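Local coordinates for ssDNA binding protein (Aeropyrum pernix, PDB 4PSN) that binds single-stranded DNA, which its subunits probably entrap in a system of tunnels formed between them, at residues K61-D65 and V92-R96; I122-E127 and Y139-Y143; V129-D133 and L217-K221; T170-K175 and F198-V204. All blocks are in the same frame, centred on the assembly; numbering follows the deposited sequence.

Contact 1 lies in the N-terminal part of the chain, where 61-65 packs on strand 83-97; its centre is about 38 Å from those of contacts 2 and 4 and about 45 Å from that of contact 3, on the opposite side of the chain's centre. Contacts 2, 3 and 4 gather on the six-stranded antiparallel C-terminal sheet. Contacts 2 and 4, with centres about 13 Å apart, meet through I141 CD1 and F198 CE2 at 3.6 Å. Contacts 2 and 3, about 17 Å apart by centres, touch where R140 CG lies 3.4 Å from V129 CG2. Contacts 1, 2 and 4 reach a second subunit, contacts 3 and 4 a third, so all four border subunit interfaces.

Contact 1 (K61-D65 and V92-R96); sequences KLKAD and VELWR
This is a loop-on-strand contact: K61-D65, the end of helix 40-61 and the loop that leads to strand 69-78, lies against V92-R96 of strand 83-97, an outermost strand of the N-terminal antiparallel sheet within this chain. The strand stays extended (phi -93 to -137°, psi 127 to 148°). K63 ends the helical run with positive phi (52/50), and A64 returns to extended values (-72/139), placing its CA 7.6 Å from L94 CA. The loop that leaves helix 40-61 is tied to strand 83-97 by R96 (chi1 m, chi2 and chi3 t), whose guanidinium bridges two successive backbone carbonyls, NH2 to L62 O at 2.7 Å and NH1 to K63 O at 3.1 Å, both oxygens near its plane. Alongside these bonds, apolar side chains meet: L62 (m, t) sets CD1 3.9 Å from V92 CG1, and A64 CB lies 3.8 Å from L94 CD1. W95 and R96 also pair in an antiparallel ladder with a strand of the second subunit, continuing the sheet, while L62 packs on I106 of that subunit.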
# COMPACT_ATOMS: atom_id res chain seq x y z
N LYS C 61 17.19 20.69 10.85
CA LYS C 61 18.42 20.01 11.24
C LYS C 61 19.04 19.19 10.10
O LYS C 61 20.25 19.25 9.88
CB LYS C 61 18.17 19.08 12.43
CG LYS C 61 17.60 19.79 13.64
CD LYS C 61 18.72 20.29 14.51
CE LYS C 61 18.37 21.63 15.13
NZ LYS C 61 17.37 21.46 16.21
N LEU C 62 18.21 18.42 9.40
CA LEU C 62 18.74 17.58 8.33
C LEU C 62 18.62 18.34 7.04
O LEU C 62 19.17 17.94 6.02
CB LEU C 62 17.94 16.27 8.25
CG LEU C 62 18.05 15.33 9.45
CD1 LEU C 62 17.15 14.11 9.25
CD2 LEU C 62 19.51 14.89 9.62
N LYS C 63 17.90 19.45 7.11
CA LYS C 63 17.66 20.30 5.95
C LYS C 63 17.13 19.50 4.77
O LYS C 63 17.66 19.62 3.66
CB LYS C 63 18.95 21.03 5.55
CG LYS C 63 19.62 21.77 6.71
CD LYS C 63 19.91 23.22 6.37
CE LYS C 63 19.75 24.10 7.62
NZ LYS C 63 20.12 25.53 7.40
N ALA C 64 16.10 18.69 4.99
CA ALA C 64 15.47 17.97 3.88
C ALA C 64 14.67 18.92 3.00
O ALA C 64 13.99 19.81 3.51
CB ALA C 64 14.56 16.85 4.39
N ASP C 65 14.75 18.75 1.69
CA ASP C 65 13.91 19.49 0.76
C ASP C 65 12.53 18.83 0.74
O ASP C 65 12.41 17.64 1.01
CB ASP C 65 14.52 19.43 -0.64
CG ASP C 65 13.76 20.28 -1.65
OD1 ASP C 65 13.88 21.53 -1.58
OD2 ASP C 65 13.06 19.70 -2.51
N VAL C 92 15.57 7.95 11.50
CA VAL C 92 15.17 8.68 10.31
C VAL C 92 16.15 8.35 9.19
O VAL C 92 17.36 8.29 9.42
CB VAL C 92 15.12 10.20 10.56
CG1 VAL C 92 14.93 10.96 9.25
CG2 VAL C 92 13.98 10.55 11.53
N GLU C 93 15.62 8.09 8.01
CA GLU C 93 16.45 7.92 6.83
C GLU C 93 16.10 9.02 5.85
O GLU C 93 14.96 9.48 5.80
CB GLU C 93 16.22 6.54 6.20
CG GLU C 93 16.72 5.38 7.06
CD GLU C 93 16.06 4.06 6.69
OE1 GLU C 93 14.93 3.81 7.18
OE2 GLU C 93 16.65 3.30 5.89
N LEU C 94 17.08 9.46 5.08
CA LEU C 94 16.87 10.51 4.12
C LEU C 94 17.57 10.17 2.81
O LEU C 94 18.70 9.65 2.81
CB LEU C 94 17.39 11.85 4.67
CG LEU C 94 17.45 13.05 3.73
CD1 LEU C 94 16.05 13.51 3.36
CD2 LEU C 94 18.26 14.20 4.37
N TRP C 95 16.90 10.48 1.71
CA TRP C 95 17.45 10.29 0.39
C TRP C 95 17.28 11.62 -0.34
O TRP C 95 16.17 12.17 -0.40
CB TRP C 95 16.68 9.19 -0.36
CG TRP C 95 16.79 7.78 0.17
CD1 TRP C 95 17.59 6.79 -0.31
CD2 TRP C 95 16.02 7.18 1.24
NE1 TRP C 95 17.40 5.62 0.40
CE2 TRP C 95 16.43 5.84 1.35
CE3 TRP C 95 15.03 7.66 2.11
CZ2 TRP C 95 15.90 4.96 2.30
CZ3 TRP C 95 14.49 6.78 3.05
CH2 TRP C 95 14.93 5.45 3.14
N ARG C 96 18.36 12.15 -0.89
CA ARG C 96 18.27 13.44 -1.56
C ARG C 96 18.00 13.34 -3.05
O ARG C 96 18.64 12.56 -3.76
CB ARG C 96 19.53 14.27 -1.29
CG ARG C 96 19.71 14.58 0.19
CD ARG C 96 20.63 15.75 0.37
NE ARG C 96 20.89 16.03 1.78
CZ ARG C 96 20.14 16.82 2.54
NH1 ARG C 96 19.06 17.41 2.05
NH2 ARG C 96 20.48 17.01 3.81

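Contact 2 (I122-E127 and Y139-Y143); sequences IRFTVE and YRIMY
Y139-Y143 and I122-E127 are arms of the beta hairpin that opens the C-terminal antiparallel sheet. Strand 125-131 is the sheet's outermost strand within this chain; the 125-127 and 139-143 axes approach to 4.6 Å, with N-to-C directions at 149°. Y139 (chi1 m) points its CB toward the first arm, brings CD1 4.1 Å from V126 CG2 and hydrogen-bonds D187 through OH; its CA lies 3.4 Å from E127 O in a CA-H...O contact. R140 forms a hydrogen-bonded pair with E127, CA atoms 5.3 Å apart: R140 N donates to E127 O at 2.8 Å and E127 N to R140 O at 3.0 Å. I141 and V126 form the non-hydrogen-bonded pair (CA-CA 4.5 Å). Their side chains share one face, which helix 186-198 covers, and there I141 CG2 meets F124 CD1 at 3.7 Å. M142, a selenomethionine, pairs with T125 in hydrogen-bonded register on the face shared with E127 and R140: M142 N to T125 O is 2.9 Å, T125 N to M142 O 3.1 Å. Y143 (chi1 t) turns its ring back along I122 and F124, its centroid 5.7 Å from that of F124 with planes at 58°. Its OH hydrogen-bonds E56 of the second subunit, and its CE1 packs 3.4 Å from I122 CG2.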
# COMPACT_ATOMS: atom_id res chain seq x y z
N ILE C 122 21.49 -12.20 -21.94
CA ILE C 122 22.29 -11.78 -20.78
C ILE C 122 23.55 -12.66 -20.71
O ILE C 122 23.45 -13.88 -20.76
CB ILE C 122 21.53 -11.93 -19.45
CG1 ILE C 122 20.20 -11.18 -19.49
CG2 ILE C 122 22.41 -11.43 -18.28
CD1 ILE C 122 19.28 -11.50 -18.32
N ARG C 123 24.72 -12.05 -20.60
CA ARG C 123 25.96 -12.82 -20.53
C ARG C 123 26.41 -13.03 -19.10
O ARG C 123 26.82 -12.09 -18.44
CB ARG C 123 27.09 -12.14 -21.32
CG ARG C 123 28.31 -13.04 -21.51
CD ARG C 123 28.10 -14.10 -22.57
NE ARG C 123 29.12 -15.16 -22.47
CZ ARG C 123 29.07 -16.31 -23.12
NH1 ARG C 123 28.04 -16.57 -23.92
NH2 ARG C 123 30.03 -17.22 -22.95
N PHE C 124 26.34 -14.27 -18.62
CA PHE C 124 26.79 -14.62 -17.29
C PHE C 124 28.15 -15.30 -17.38
O PHE C 124 28.51 -15.87 -18.42
CB PHE C 124 25.78 -15.58 -16.62
CG PHE C 124 24.41 -14.96 -16.37
CD1 PHE C 124 24.22 -14.05 -15.34
CD2 PHE C 124 23.32 -15.30 -17.17
CE1 PHE C 124 22.97 -13.48 -15.09
CE2 PHE C 124 22.06 -14.72 -16.94
CZ PHE C 124 21.89 -13.81 -15.90
N THR C 125 28.91 -15.23 -16.30
CA THR C 125 30.13 -16.03 -16.14
C THR C 125 29.96 -16.90 -14.88
O THR C 125 29.03 -16.70 -14.12
CB THR C 125 31.38 -15.15 -16.02
OG1 THR C 125 31.29 -14.33 -14.85
CG2 THR C 125 31.53 -14.24 -17.27
N VAL C 126 30.83 -17.87 -14.67
CA VAL C 126 30.70 -18.76 -13.52
C VAL C 126 32.05 -19.04 -12.93
O VAL C 126 33.08 -18.87 -13.59
CB VAL C 126 30.06 -20.13 -13.88
CG1 VAL C 126 28.64 -19.96 -14.43
CG2 VAL C 126 30.95 -20.88 -14.86
N GLU C 127 32.05 -19.49 -11.68
CA GLU C 127 33.26 -20.00 -11.06
C GLU C 127 32.86 -21.19 -10.21
O GLU C 127 31.87 -21.10 -9.45
CB GLU C 127 33.90 -18.91 -10.19
CG GLU C 127 35.39 -19.10 -9.95
CD GLU C 127 36.20 -19.09 -11.25
OE1 GLU C 127 36.66 -20.17 -11.69
OE2 GLU C 127 36.39 -17.99 -11.82
N TYR C 139 28.42 -24.18 -8.95
CA TYR C 139 29.09 -23.00 -9.50
C TYR C 139 28.40 -21.75 -8.99
O TYR C 139 27.17 -21.71 -8.87
CB TYR C 139 28.99 -22.98 -11.04
CG TYR C 139 29.64 -24.14 -11.70
CD1 TYR C 139 30.94 -24.05 -12.21
CD2 TYR C 139 28.98 -25.34 -11.80
CE1 TYR C 139 31.54 -25.13 -12.81
CE2 TYR C 139 29.56 -26.41 -12.39
CZ TYR C 139 30.84 -26.31 -12.89
OH TYR C 139 31.41 -27.41 -13.49
N ARG C 140 29.20 -20.74 -8.69
CA ARG C 140 28.67 -19.39 -8.53
C ARG C 140 28.44 -18.76 -9.90
O ARG C 140 29.23 -18.95 -10.83
CB ARG C 140 29.64 -18.51 -7.75
CG ARG C 140 29.64 -18.73 -6.24
CD ARG C 140 30.43 -17.62 -5.54
NE ARG C 140 31.55 -17.16 -6.36
CZ ARG C 140 32.79 -17.65 -6.30
NH1 ARG C 140 33.08 -18.62 -5.44
NH2 ARG C 140 33.74 -17.17 -7.11
N ILE C 141 27.35 -18.01 -10.03
CA ILE C 141 27.08 -17.26 -11.25
C ILE C 141 27.34 -15.78 -10.98
O ILE C 141 26.97 -15.26 -9.94
CB ILE C 141 25.63 -17.43 -11.70
CG1 ILE C 141 25.30 -18.92 -11.88
CG2 ILE C 141 25.38 -16.71 -13.01
CD1 ILE C 141 23.83 -19.19 -12.19
N MSE C 142 28.00 -15.12 -11.93
CA MSE C 142 28.31 -13.71 -11.83
C MSE C 142 27.75 -12.93 -13.02
O MSE C 142 27.64 -13.46 -14.12
CB MSE C 142 29.82 -13.56 -11.88
CG MSE C 142 30.47 -14.90 -11.79
SE MSE C 142 31.31 -15.06 -10.08
CE MSE C 142 32.87 -14.05 -10.57
N TYR C 143 27.45 -11.67 -12.77
CA TYR C 143 27.04 -10.73 -13.78
C TYR C 143 27.81 -9.44 -13.45
O TYR C 143 27.80 -8.99 -12.30
CB TYR C 143 25.52 -10.48 -13.73
CG TYR C 143 25.06 -9.64 -14.89
CD1 TYR C 143 25.27 -10.08 -16.19
CD2 TYR C 143 24.48 -8.38 -14.70
CE1 TYR C 143 24.89 -9.32 -17.27
CE2 TYR C 143 24.08 -7.60 -15.80
CZ TYR C 143 24.29 -8.09 -17.08
OH TYR C 143 23.94 -7.38 -18.19

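Contact 3 (V129-D133 and L217-K221); sequences VGETD and LSLVK
The V129-D133 backbone finishes strand 125-131 with a classic beta bulge: V129 (-96/-47) and G130 (167/-171) both face V138 on the neighbouring strand. E131 is extended again (-114/147), and T132 and D133 turn out of the sheet. Opposite, L217-K221 is the end of helix 206-218 and the tail beyond it. L217 is helical, V220 N still reaches L217 O at 3.2 Å, and V220 then opens to -72/132, so that its CA comes 4.9 Å from that of T132. One direct hydrogen bond, a weak one, joins the backbones, from N of the poorly ordered last modelled residue K221 to E131 O at 3.3 Å. V129 and V220, both with chi1 t, meet at CG1-CG1 3.7 Å, and V129 CG2 lies 4.3 Å from L217 CD2. These contacts pack the end of helix 206-218 on the bulged strand 125-131, outermost of its sheet within this chain. G130 CA stands 4.0 Å from V220 CG1; an ideal CB on G130 would be 2.9 Å from that methyl, a clash, so close packing leaves no room for a side chain there. T132 (chi1 p) lays CG2 3.7 Å from L219 CB and hydrogen-bonds D136 through OG1. T132 and L219 also pack on R176 of the third subunit. A water bridges the two segments, donating to D133 OD2 at 2.7 Å and to L219 O at 2.8 Å.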
# COMPACT_ATOMS: atom_id res chain seq x y z
N VAL C 129 32.55 -23.64 -7.29
CA VAL C 129 32.61 -23.53 -5.84
C VAL C 129 33.10 -24.83 -5.20
O VAL C 129 33.95 -24.81 -4.32
CB VAL C 129 31.22 -23.26 -5.24
CG1 VAL C 129 31.30 -23.21 -3.71
CG2 VAL C 129 30.64 -21.98 -5.79
N GLY C 130 32.53 -25.95 -5.63
CA GLY C 130 32.88 -27.23 -5.04
C GLY C 130 31.92 -28.33 -5.43
O GLY C 130 31.07 -28.14 -6.29
N GLU C 131 32.06 -29.49 -4.78
CA GLU C 131 31.17 -30.62 -4.99
C GLU C 131 30.37 -30.92 -3.73
O GLU C 131 30.85 -30.73 -2.61
CB GLU C 131 31.97 -31.86 -5.40
CG GLU C 131 32.53 -31.79 -6.81
CD GLU C 131 33.18 -33.09 -7.25
OE1 GLU C 131 32.99 -34.12 -6.56
OE2 GLU C 131 33.86 -33.08 -8.30
N THR C 132 29.14 -31.39 -3.91
CA THR C 132 28.32 -31.81 -2.79
C THR C 132 28.70 -33.22 -2.38
O THR C 132 29.45 -33.91 -3.07
CB THR C 132 26.86 -31.87 -3.17
OG1 THR C 132 26.68 -32.97 -4.08
CG2 THR C 132 26.41 -30.55 -3.80
N ASP C 133 28.15 -33.68 -1.26
CA ASP C 133 28.49 -34.99 -0.74
C ASP C 133 28.16 -36.10 -1.74
O ASP C 133 28.82 -37.13 -1.77
CB ASP C 133 27.77 -35.25 0.60
CG ASP C 133 28.09 -34.18 1.65
OD1 ASP C 133 28.15 -34.53 2.85
OD2 ASP C 133 28.26 -33.00 1.29
N LEU C 217 23.93 -23.16 -2.57
CA LEU C 217 25.21 -22.90 -1.93
C LEU C 217 25.39 -23.69 -0.61
O LEU C 217 26.50 -24.08 -0.27
CB LEU C 217 25.44 -21.40 -1.73
CG LEU C 217 25.62 -20.61 -3.03
CD1 LEU C 217 25.69 -19.13 -2.75
CD2 LEU C 217 26.88 -21.10 -3.81
N SER C 218 24.30 -23.92 0.11
CA SER C 218 24.37 -24.65 1.38
C SER C 218 24.79 -26.11 1.19
O SER C 218 25.28 -26.74 2.13
CB SER C 218 23.04 -24.57 2.15
OG SER C 218 22.06 -25.41 1.56
N LEU C 219 24.60 -26.65 -0.01
CA LEU C 219 24.94 -28.05 -0.26
C LEU C 219 26.44 -28.25 -0.42
O LEU C 219 26.91 -29.38 -0.39
CB LEU C 219 24.24 -28.56 -1.52
CG LEU C 219 22.73 -28.58 -1.40
CD1 LEU C 219 22.09 -28.98 -2.72
CD2 LEU C 219 22.37 -29.56 -0.30
N VAL C 220 27.19 -27.17 -0.60
CA VAL C 220 28.60 -27.33 -0.92
C VAL C 220 29.40 -27.81 0.28
O VAL C 220 29.27 -27.28 1.38
CB VAL C 220 29.23 -26.05 -1.45
CG1 VAL C 220 30.67 -26.31 -1.80
CG2 VAL C 220 28.47 -25.54 -2.65
N LYS C 221 30.22 -28.84 0.02
CA LYS C 221 31.19 -29.41 0.96
C LYS C 221 31.01 -30.92 1.09
O LYS C 221 31.60 -31.70 0.33
CB LYS C 221 31.16 -28.75 2.34
CG LYS C 221 32.44 -28.00 2.68
CD LYS C 221 32.61 -27.82 4.18
CE LYS C 221 32.58 -29.16 4.90
NZ LYS C 221 33.63 -30.09 4.38
O HOH W 1 26.03 -31.96 0.19

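Contact 4 (T170-K175 and F198-V204); sequences TPLLLK and FSEAQNV
Strand 202-203 pairs antiparallel with the start of strand 172-180, and three backbone hydrogen bonds cross the pairing. L173 and Q202 form the hydrogen-bonded pair (CA-CA 5.0 Å): L173 N donates to Q202 O at 2.8 Å, Q202 N to L173 O at 2.8 Å. L172 and N203 form the non-hydrogen-bonded pair (CA-CA 4.8 Å), L172 bonding through its backbone to V166 on the other side. V204 N donates to P171 O at 3.1 Å. P171 O also accepts from a water at 2.7 Å, which lies 2.7 Å from T170 OG1 in a further hydrogen bond and accepts from N203 ND2 at 2.8 Å; T170 OG1 has a weak hydrogen bond to G48 of the second subunit as well. A type I turn, F198 to A201, leads from helix 186-198 into the short strand, closed by A201 N to F198 O at 3.1 Å. N203 O is taken by R22 of the second subunit, K175 NZ by a salt bridge to E215 of the third.

Apolar contacts fill the rest. L174 CB sits over the F198 ring, 4.2 Å from its centroid and 22° off the normal, a CH-pi contact; L172 CB is 3.9 Å from F198 CD1 and L173 CD1 3.8 Å from V204 CG2. In strand order 202-203 is the sheet's edge within this chain, beyond strand 172-180, with L173 touching A209 of helix 206-218 and F198 reaching L151 of strand 146-155.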
# COMPACT_ATOMS: atom_id res chain seq x y z
N THR C 170 17.89 -9.61 -13.43
CA THR C 170 16.48 -9.80 -13.17
C THR C 170 16.35 -11.20 -12.57
O THR C 170 17.16 -12.07 -12.88
CB THR C 170 15.63 -9.65 -14.45
OG1 THR C 170 14.25 -9.55 -14.11
CG2 THR C 170 15.86 -10.84 -15.41
N PRO C 171 15.40 -11.41 -11.65
CA PRO C 171 15.37 -12.72 -10.99
C PRO C 171 14.91 -13.85 -11.93
O PRO C 171 13.81 -13.78 -12.51
CB PRO C 171 14.38 -12.52 -9.83
CG PRO C 171 14.36 -11.01 -9.60
CD PRO C 171 14.49 -10.44 -11.01
N LEU C 172 15.75 -14.87 -12.06
CA LEU C 172 15.53 -15.97 -13.00
C LEU C 172 15.78 -17.32 -12.36
O LEU C 172 16.74 -17.51 -11.62
CB LEU C 172 16.44 -15.86 -14.22
CG LEU C 172 16.26 -14.62 -15.09
CD1 LEU C 172 17.41 -14.53 -16.08
CD2 LEU C 172 14.92 -14.70 -15.82
N LEU C 173 14.90 -18.27 -12.66
CA LEU C 173 15.04 -19.62 -12.17
C LEU C 173 15.20 -20.59 -13.33
O LEU C 173 14.34 -20.68 -14.20
CB LEU C 173 13.82 -20.00 -11.33
CG LEU C 173 14.06 -20.18 -9.84
CD1 LEU C 173 14.77 -18.98 -9.27
CD2 LEU C 173 12.74 -20.44 -9.11
N LEU C 174 16.32 -21.30 -13.36
CA LEU C 174 16.53 -22.34 -14.36
C LEU C 174 16.02 -23.65 -13.76
O LEU C 174 16.60 -24.15 -12.80
CB LEU C 174 18.01 -22.44 -14.72
CG LEU C 174 18.41 -23.52 -15.71
CD1 LEU C 174 17.92 -23.18 -17.11
CD2 LEU C 174 19.93 -23.72 -15.71
N LYS C 175 14.92 -24.16 -14.30
CA LYS C 175 14.32 -25.43 -13.87
C LYS C 175 15.18 -26.62 -14.31
O LYS C 175 15.97 -26.50 -15.25
CB LYS C 175 12.94 -25.60 -14.50
CG LYS C 175 12.06 -24.36 -14.44
CD LYS C 175 11.52 -24.17 -13.04
CE LYS C 175 10.41 -23.14 -13.04
NZ LYS C 175 9.45 -23.41 -11.93
N PHE C 198 20.06 -19.72 -19.38
CA PHE C 198 19.26 -18.75 -18.65
C PHE C 198 18.39 -17.88 -19.56
O PHE C 198 17.45 -17.24 -19.08
CB PHE C 198 20.13 -17.88 -17.73
CG PHE C 198 20.28 -18.47 -16.35
CD1 PHE C 198 19.36 -18.18 -15.35
CD2 PHE C 198 21.33 -19.33 -16.06
CE1 PHE C 198 19.48 -18.72 -14.08
CE2 PHE C 198 21.46 -19.90 -14.78
CZ PHE C 198 20.53 -19.59 -13.79
N SER C 199 18.69 -17.86 -20.86
CA SER C 199 17.83 -17.16 -21.82
C SER C 199 16.43 -17.79 -21.92
O SER C 199 15.51 -17.20 -22.47
CB SER C 199 18.49 -17.11 -23.20
OG SER C 199 18.37 -18.36 -23.85
N GLU C 200 16.28 -19.01 -21.40
CA GLU C 200 14.98 -19.67 -21.39
C GLU C 200 14.49 -19.93 -19.97
O GLU C 200 13.52 -20.66 -19.75
CB GLU C 200 15.05 -21.00 -22.16
CG GLU C 200 15.29 -20.83 -23.64
CD GLU C 200 15.22 -22.14 -24.40
OE1 GLU C 200 15.97 -23.08 -24.05
OE2 GLU C 200 14.40 -22.23 -25.34
N ALA C 201 15.18 -19.34 -19.00
CA ALA C 201 14.84 -19.54 -17.60
C ALA C 201 13.51 -18.85 -17.27
O ALA C 201 13.05 -17.98 -18.00
CB ALA C 201 15.96 -18.97 -16.72
N GLN C 202 12.91 -19.21 -16.14
CA GLN C 202 11.64 -18.62 -15.73
C GLN C 202 11.85 -17.30 -14.95
O GLN C 202 12.70 -17.23 -14.07
CB GLN C 202 10.88 -19.63 -14.85
CG GLN C 202 9.52 -19.15 -14.39
CD GLN C 202 8.83 -20.13 -13.43
OE1 GLN C 202 9.40 -20.56 -12.44
NE2 GLN C 202 7.58 -20.46 -13.74
N ASN C 203 11.09 -16.27 -15.28
CA ASN C 203 11.08 -15.03 -14.50
C ASN C 203 10.28 -15.20 -13.22
O ASN C 203 9.13 -15.60 -13.25
CB ASN C 203 10.47 -13.90 -15.32
CG ASN C 203 11.22 -13.66 -16.60
OD1 ASN C 203 10.90 -14.24 -17.64
ND2 ASN C 203 12.23 -12.81 -16.54
N VAL C 204 10.91 -14.91 -12.08
CA VAL C 204 10.26 -15.12 -10.79
C VAL C 204 10.41 -13.88 -9.91
O VAL C 204 11.08 -12.92 -10.28
CB VAL C 204 10.88 -16.33 -10.05
CG1 VAL C 204 10.62 -17.62 -10.83
CG2 VAL C 204 12.36 -16.11 -9.85
O HOH W 2 12.69 -11.78 -14.00